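Local atomic coordinates of isochorismatase hydrolase (Alkaliphilus metalliredigens, PDB entry 3HB7), a protein that probably acts as a hydrolase of the isochorismatase family. Residues 53-58 and 93-98. Sequence-based numbering, arbitrary orientation.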
ATOM      1  N   ILE E  53     -24.927  50.191  -6.619  1.00 28.93           N
ATOM      2  CA  ILE E  53     -23.870  49.228  -6.452  1.00 28.03           C
ATOM      3  C   ILE E  53     -22.463  49.784  -6.405  1.00 27.76           C
ATOM      4  O   ILE E  53     -22.011  50.400  -7.331  1.00 27.05           O
ATOM      5  CB  ILE E  53     -23.961  48.201  -7.528  1.00 27.97           C
ATOM      6  CG1 ILE E  53     -25.285  47.478  -7.364  1.00 27.93           C
ATOM      7  CG2 ILE E  53     -22.819  47.263  -7.422  1.00 27.44           C
ATOM      8  CD1 ILE E  53     -25.824  46.858  -8.580  1.00 27.28           C
ATOM      9  N   HIS E  54     -21.771  49.524  -5.303  1.00 27.15           N
ATOM     10  CA  HIS E  54     -20.436  50.027  -5.083  1.00 26.93           C
ATOM     11  C   HIS E  54     -19.394  48.972  -5.308  1.00 26.56           C
ATOM     12  O   HIS E  54     -19.630  47.824  -5.083  1.00 27.06           O
ATOM     13  CB  HIS E  54     -20.269  50.485  -3.657  1.00 27.12           C
ATOM     14  CG  HIS E  54     -21.146  51.623  -3.265  1.00 28.13           C
ATOM     15  ND1 HIS E  54     -20.768  52.556  -2.331  1.00 28.31           N
ATOM     16  CD2 HIS E  54     -22.392  51.962  -3.649  1.00 28.87           C
ATOM     17  CE1 HIS E  54     -21.735  53.430  -2.167  1.00 28.37           C
ATOM     18  NE2 HIS E  54     -22.732  53.093  -2.955  1.00 29.18           N
ATOM     19  N   LEU E  55     -18.213  49.398  -5.705  1.00 25.67           N
ATOM     20  CA  LEU E  55     -17.082  48.527  -5.827  1.00 24.68           C
ATOM     21  C   LEU E  55     -16.137  48.832  -4.689  1.00 24.27           C
ATOM     22  O   LEU E  55     -15.821  49.973  -4.458  1.00 24.27           O
ATOM     23  CB  LEU E  55     -16.359  48.803  -7.120  1.00 24.73           C
ATOM     24  CG  LEU E  55     -16.809  48.109  -8.382  1.00 25.39           C
ATOM     25  CD1 LEU E  55     -15.695  48.113  -9.378  1.00 24.25           C
ATOM     26  CD2 LEU E  55     -17.247  46.733  -8.076  1.00 25.88           C
ATOM     27  N   VAL E  56     -15.715  47.799  -3.975  1.00 23.45           N
ATOM     28  CA  VAL E  56     -14.751  47.901  -2.902  1.00 22.42           C
ATOM     29  C   VAL E  56     -13.598  46.983  -3.211  1.00 22.17           C
ATOM     30  O   VAL E  56     -13.789  45.835  -3.467  1.00 21.93           O
ATOM     31  CB  VAL E  56     -15.380  47.487  -1.600  1.00 22.52           C
ATOM     32  CG1 VAL E  56     -14.484  47.760  -0.463  1.00 21.77           C
ATOM     33  CG2 VAL E  56     -16.658  48.159  -1.417  1.00 21.99           C
ATOM     34  N   HIS E  57     -12.390  47.491  -3.188  1.00 21.82           N
ATOM     35  CA  HIS E  57     -11.242  46.673  -3.510  1.00 21.65           C
ATOM     36  C   HIS E  57     -10.420  46.373  -2.277  1.00 21.47           C
ATOM     37  O   HIS E  57     -10.025  47.256  -1.555  1.00 21.19           O
ATOM     38  CB  HIS E  57     -10.354  47.347  -4.542  1.00 21.84           C
ATOM     39  CG  HIS E  57     -11.094  47.928  -5.700  1.00 22.81           C
ATOM     40  ND1 HIS E  57     -11.156  47.312  -6.925  1.00 22.91           N
ATOM     41  CD2 HIS E  57     -11.786  49.078  -5.825  1.00 22.73           C
ATOM     42  CE1 HIS E  57     -11.877  48.043  -7.742  1.00 22.76           C
ATOM     43  NE2 HIS E  57     -12.272  49.118  -7.099  1.00 24.07           N
ATOM     44  N   ILE E  58     -10.177  45.103  -2.046  1.00 20.89           N
ATOM     45  CA  ILE E  58      -9.514  44.678  -0.854  1.00 20.22           C
ATOM     46  C   ILE E  58      -8.194  44.041  -1.153  1.00 20.67           C
ATOM     47  O   ILE E  58      -8.109  43.102  -1.894  1.00 20.56           O
ATOM     48  CB  ILE E  58     -10.410  43.757  -0.084  1.00 20.06           C
ATOM     49  CG1 ILE E  58     -11.679  44.507   0.235  1.00 19.86           C
ATOM     50  CG2 ILE E  58      -9.761  43.347   1.188  1.00 18.56           C
ATOM     51  CD1 ILE E  58     -12.753  43.682   0.632  1.00 19.29           C
ATOM     52  N   GLU E  93     -10.635  55.880  -9.287  1.00 32.70           N
ATOM     53  CA  GLU E  93     -11.158  57.112  -8.789  1.00 32.51           C
ATOM     54  C   GLU E  93     -11.698  56.974  -7.406  1.00 32.17           C
ATOM     55  O   GLU E  93     -10.980  56.795  -6.465  1.00 32.27           O
ATOM     56  CB  GLU E  93     -12.283  57.589  -9.695  1.00 32.51           C
ATOM     57  N   ASP E  94     -13.004  57.102  -7.335  1.00 31.70           N
ATOM     58  CA  ASP E  94     -13.784  57.097  -6.122  1.00 31.24           C
ATOM     59  C   ASP E  94     -13.891  55.796  -5.346  1.00 30.68           C
ATOM     60  O   ASP E  94     -14.227  55.807  -4.193  1.00 31.14           O
ATOM     61  CB  ASP E  94     -15.180  57.583  -6.443  1.00 31.54           C
ATOM     62  CG  ASP E  94     -15.681  58.576  -5.449  1.00 31.91           C
ATOM     63  OD1 ASP E  94     -16.691  58.274  -4.809  1.00 32.21           O
ATOM     64  OD2 ASP E  94     -15.076  59.650  -5.318  1.00 31.40           O
ATOM     65  N   GLU E  95     -13.664  54.678  -5.989  1.00 29.60           N
ATOM     66  CA  GLU E  95     -13.947  53.413  -5.372  1.00 28.59           C
ATOM     67  C   GLU E  95     -13.091  53.119  -4.147  1.00 27.87           C
ATOM     68  O   GLU E  95     -11.888  53.274  -4.158  1.00 27.47           O
ATOM     69  CB  GLU E  95     -13.820  52.332  -6.414  1.00 28.64           C
ATOM     70  CG  GLU E  95     -14.421  52.746  -7.699  1.00 29.04           C
ATOM     71  CD  GLU E  95     -14.155  51.796  -8.807  1.00 30.18           C
ATOM     72  OE1 GLU E  95     -13.032  51.322  -8.938  1.00 30.84           O
ATOM     73  OE2 GLU E  95     -15.082  51.533  -9.559  1.00 30.38           O
ATOM     74  N   TYR E  96     -13.753  52.710  -3.081  1.00 26.66           N
ATOM     75  CA  TYR E  96     -13.106  52.484  -1.804  1.00 25.99           C
ATOM     76  C   TYR E  96     -12.104  51.357  -1.802  1.00 25.83           C
ATOM     77  O   TYR E  96     -12.276  50.358  -2.451  1.00 25.81           O
ATOM     78  CB  TYR E  96     -14.134  52.267  -0.704  1.00 25.19           C
ATOM     79  CG  TYR E  96     -13.601  52.640   0.636  1.00 24.91           C
ATOM     80  CD1 TYR E  96     -13.185  53.916   0.879  1.00 22.90           C
ATOM     81  CD2 TYR E  96     -13.478  51.715   1.652  1.00 22.51           C
ATOM     82  CE1 TYR E  96     -12.688  54.273   2.059  1.00 21.45           C
ATOM     83  CE2 TYR E  96     -12.988  52.074   2.856  1.00 21.71           C
ATOM     84  CZ  TYR E  96     -12.584  53.366   3.055  1.00 22.14           C
ATOM     85  OH  TYR E  96     -12.061  53.807   4.226  1.00 19.31           O
ATOM     86  N   ILE E  97     -11.047  51.550  -1.050  1.00 25.40           N
ATOM     87  CA  ILE E  97     -10.031  50.553  -0.898  1.00 25.30           C
ATOM     88  C   ILE E  97      -9.854  50.167   0.559  1.00 25.28           C
ATOM     89  O   ILE E  97      -9.817  51.009   1.406  1.00 25.29           O
ATOM     90  CB  ILE E  97      -8.727  51.027  -1.500  1.00 25.19           C
ATOM     91  CG1 ILE E  97      -8.943  51.329  -2.969  1.00 25.32           C
ATOM     92  CG2 ILE E  97      -7.662  49.994  -1.366  1.00 24.75           C
ATOM     93  CD1 ILE E  97      -7.784  51.897  -3.630  1.00 23.28           C
ATOM     94  N   VAL E  98      -9.757  48.876   0.829  1.00 25.29           N
ATOM     95  CA  VAL E  98      -9.464  48.399   2.152  1.00 24.57           C
ATOM     96  C   VAL E  98      -8.204  47.583   2.164  1.00 24.85           C
ATOM     97  O   VAL E  98      -8.028  46.711   1.368  1.00 24.61           O
ATOM     98  CB  VAL E  98     -10.569  47.541   2.693  1.00 24.83           C
ATOM     99  CG1 VAL E  98     -10.337  47.241   4.136  1.00 24.16           C
ATOM    100  CG2 VAL E  98     -11.852  48.191   2.520  1.00 24.46           C
TER
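His57 and Glu95 illustrate how a parallel strand pair can be tied together by side chains as well as backbone: His57 of one strand reaches Glu95 in the loop leading into the other, so the side-chain bond comes just ahead of the backbone bonds. With CG beside its own backbone N (chi1 -46°), His57 turns the NE2 edge of its ring to Glu95, and NE2 donates a hydrogen bond to OE1 at 3.0 Å. The bond is bent, 147° at the hydrogen; OE1 lies somewhat out of the ring plane, and NE2 approaches it from above the carboxylate, the two planes being turned 41° apart. The same oxygen also takes the backbone N-H of Gln92 and a salt bridge from Arg46, so three partners grip it and probably keep the glutamate negatively charged. Leu55 lies alongside Glu95, its CD1 3.5 Å from OE2, giving the carboxylate an apolar flank. Beyond this pair the backbones take over: His57 N bonds to Tyr96 O, and Val98 N returns to His57 O at 2.9 Å, the alternation expected of a parallel sheet. On the face opposite His57, Val98 sets CG2 4.0 Å from CG1 of Val56 and its CB beside CG1 of Ile58. Within the chain, strand 96-100 is an outermost strand of the six-stranded parallel sheet, whereas 53-60 is sandwiched between it and strand 8-13. Helix 35-47 packs on Leu55 through Phe42 and Val45, and Tyr96 stacks on Tyr114 of helix 111-117.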